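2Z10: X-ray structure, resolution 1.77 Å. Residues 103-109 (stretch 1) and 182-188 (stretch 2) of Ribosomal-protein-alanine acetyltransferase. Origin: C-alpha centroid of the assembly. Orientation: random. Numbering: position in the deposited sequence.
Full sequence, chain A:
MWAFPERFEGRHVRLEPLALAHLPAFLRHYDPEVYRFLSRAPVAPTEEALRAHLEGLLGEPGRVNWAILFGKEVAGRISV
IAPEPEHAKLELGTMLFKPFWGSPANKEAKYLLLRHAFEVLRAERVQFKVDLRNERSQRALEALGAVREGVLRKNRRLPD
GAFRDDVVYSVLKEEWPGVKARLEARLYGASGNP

Stretch 1 103-109: SPANKEA
Stretch 2 182-188: RLEARLY

A single hydrogen bond joins the two stretches across a contact otherwise made by carbon atoms packing against the other stretch: the hydroxyl OH of Tyr 188 donates to OE2 of Glu 108 at 2.7 Å, the carboxylate oxygen lying at the edge of the ring, near its plane. Both side chains leave their backbones sideways to the opposing stretch and rely on length to meet. Glu 108 is nearly extended (chi1 -167°, chi2 171°, chi3 48°), whereas Tyr 188 adopts m (chi1 -43°, chi2 -59°). Both carboxylate oxygens of this buried Glu 108 are also hydrogen-bonded elsewhere in the structure, so neither carboxylate oxygen lacks a hydrogen-bond partner.

The helices, 105-109 and 182-187, run at 139° between their N-to-C directions, with a closest axial approach of 10.3 Å. The register pairs Pro 104 with Leu 187 (CA to CA 6.7 Å) and Lys 107 with Leu 183 (CA to CA 7.0 Å). Before the first helix, Ser 103 (phi/psi -82/176, chi1 72°) caps the turn, its OG accepting from Ala 105 N at 3.1 Å. Pro 104 (-79/1) follows, and its O accepts from Glu 108 N at 3.0 Å; Leu 187 N likewise bonds Leu 183 O at 2.9 Å.

Leu 187 (chi1 -72°, chi2 166°) is the centre of the apolar packing. Its CD2 lies 3.8 Å from Pro 104 CB and 3.9 Å from Lys 107 CB, while its CD1 reaches Glu 108 CA at 3.7 Å. Leu 183, in the same mt rotamer, places CD2 3.9 Å from Lys 107 CB. Both leucines are buried; each leaves its backbone sideways, and the branched end brings methyl groups against stretch 1. The CA-to-CB bond of Lys 107 points toward the second helix, and its rotamer is m, t, m, m; it contributes its aliphatic chain, CE lying 4.1 Å from Arg 186 CB, and the residue stays partly exposed, as suits a chain that ends in an amino group. Altogether 317 Å² is buried, summed over both sides.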

# COMPACT_ATOMS: atom_id res chain seq x y z
N SER A 103 -6.10 -20.30 21.07
CA SER A 103 -5.61 -21.65 20.81
C SER A 103 -4.27 -21.40 20.05
O SER A 103 -3.92 -20.26 19.77
CB SER A 103 -6.56 -22.39 19.87
OG SER A 103 -6.46 -21.86 18.54
N PRO A 104 -3.52 -22.46 19.74
CA PRO A 104 -2.26 -22.24 19.01
C PRO A 104 -2.49 -22.01 17.50
O PRO A 104 -1.54 -21.83 16.76
CB PRO A 104 -1.50 -23.55 19.21
CG PRO A 104 -2.14 -24.21 20.41
CD PRO A 104 -3.60 -23.82 20.31
N ALA A 105 -3.74 -22.02 17.05
CA ALA A 105 -4.01 -21.95 15.61
C ALA A 105 -3.42 -20.78 14.85
O ALA A 105 -2.79 -20.97 13.79
CB ALA A 105 -5.53 -22.01 15.37
N ASN A 106 -3.66 -19.58 15.36
CA ASN A 106 -3.19 -18.36 14.72
C ASN A 106 -1.66 -18.38 14.62
O ASN A 106 -1.08 -18.20 13.55
CB ASN A 106 -3.65 -17.16 15.53
CG ASN A 106 -3.71 -15.87 14.70
OD1 ASN A 106 -3.02 -15.73 13.71
ND2 ASN A 106 -4.56 -14.93 15.13
N LYS A 107 -1.00 -18.62 15.74
CA LYS A 107 0.46 -18.64 15.70
C LYS A 107 1.04 -19.69 14.78
O LYS A 107 2.01 -19.43 14.07
CB LYS A 107 1.06 -18.85 17.10
CG LYS A 107 0.77 -17.71 18.08
CD LYS A 107 1.62 -17.88 19.37
CE LYS A 107 1.16 -19.09 20.17
NZ LYS A 107 -0.22 -18.85 20.70
N GLU A 108 0.50 -20.90 14.80
CA GLU A 108 1.10 -21.91 13.94
C GLU A 108 0.79 -21.64 12.47
O GLU A 108 1.62 -21.91 11.63
CB GLU A 108 0.70 -23.35 14.32
CG GLU A 108 1.61 -24.34 13.60
CD GLU A 108 1.45 -25.77 14.07
OE1 GLU A 108 0.31 -26.25 14.17
OE2 GLU A 108 2.50 -26.42 14.30
N ALA A 109 -0.39 -21.08 12.18
CA ALA A 109 -0.70 -20.76 10.78
C ALA A 109 0.34 -19.75 10.30
O ALA A 109 0.91 -19.91 9.22
CB ALA A 109 -2.11 -20.17 10.63
N ARG A 182 10.87 -17.27 18.80
CA ARG A 182 9.81 -16.94 19.74
C ARG A 182 8.60 -17.81 19.45
O ARG A 182 7.96 -18.36 20.37
CB ARG A 182 9.41 -15.47 19.64
CG ARG A 182 10.50 -14.49 19.99
CD ARG A 182 10.20 -13.06 19.53
NE ARG A 182 9.18 -12.41 20.35
CZ ARG A 182 9.04 -11.09 20.44
NH1 ARG A 182 9.86 -10.30 19.76
NH2 ARG A 182 8.10 -10.56 21.22
N LEU A 183 8.27 -17.95 18.17
CA LEU A 183 7.11 -18.75 17.83
C LEU A 183 7.32 -20.21 18.21
O LEU A 183 6.42 -20.83 18.74
CB LEU A 183 6.81 -18.67 16.33
CG LEU A 183 6.10 -17.40 15.89
CD1 LEU A 183 6.15 -17.36 14.35
CD2 LEU A 183 4.64 -17.40 16.37
N GLU A 184 8.49 -20.75 17.92
CA GLU A 184 8.73 -22.15 18.24
C GLU A 184 8.68 -22.38 19.76
O GLU A 184 8.13 -23.39 20.22
CB GLU A 184 10.07 -22.62 17.65
CG GLU A 184 10.08 -22.72 16.14
CD GLU A 184 11.38 -23.23 15.57
OE1 GLU A 184 12.38 -23.32 16.32
OE2 GLU A 184 11.41 -23.56 14.36
N ALA A 185 9.22 -21.45 20.53
CA ALA A 185 9.19 -21.60 21.99
C ALA A 185 7.74 -21.64 22.47
O ALA A 185 7.39 -22.45 23.34
CB ALA A 185 9.91 -20.45 22.65
N ARG A 186 6.90 -20.79 21.89
CA ARG A 186 5.49 -20.75 22.29
C ARG A 186 4.65 -21.90 21.77
O ARG A 186 3.68 -22.28 22.39
CB ARG A 186 4.85 -19.44 21.84
CG ARG A 186 5.34 -18.19 22.57
CD ARG A 186 4.66 -16.92 22.02
NE ARG A 186 5.31 -15.68 22.47
CZ ARG A 186 5.21 -15.17 23.70
NH1 ARG A 186 4.48 -15.77 24.63
NH2 ARG A 186 5.86 -14.05 24.01
N LEU A 187 5.02 -22.47 20.63
CA LEU A 187 4.24 -23.54 20.02
C LEU A 187 4.68 -24.95 20.33
O LEU A 187 3.84 -25.84 20.47
CB LEU A 187 4.26 -23.40 18.49
CG LEU A 187 3.46 -22.26 17.85
CD1 LEU A 187 3.89 -22.09 16.41
CD2 LEU A 187 1.96 -22.58 17.93
N TYR A 188 5.99 -25.14 20.43
CA TYR A 188 6.55 -26.47 20.63
C TYR A 188 7.35 -26.66 21.93
O TYR A 188 7.93 -27.76 22.05
CB TYR A 188 7.42 -26.81 19.43
CG TYR A 188 6.77 -26.43 18.10
CD1 TYR A 188 5.53 -26.96 17.72
CD2 TYR A 188 7.38 -25.51 17.24
CE1 TYR A 188 4.91 -26.58 16.52
CE2 TYR A 188 6.76 -25.12 16.02
CZ TYR A 188 5.53 -25.66 15.67
OH TYR A 188 4.92 -25.28 14.47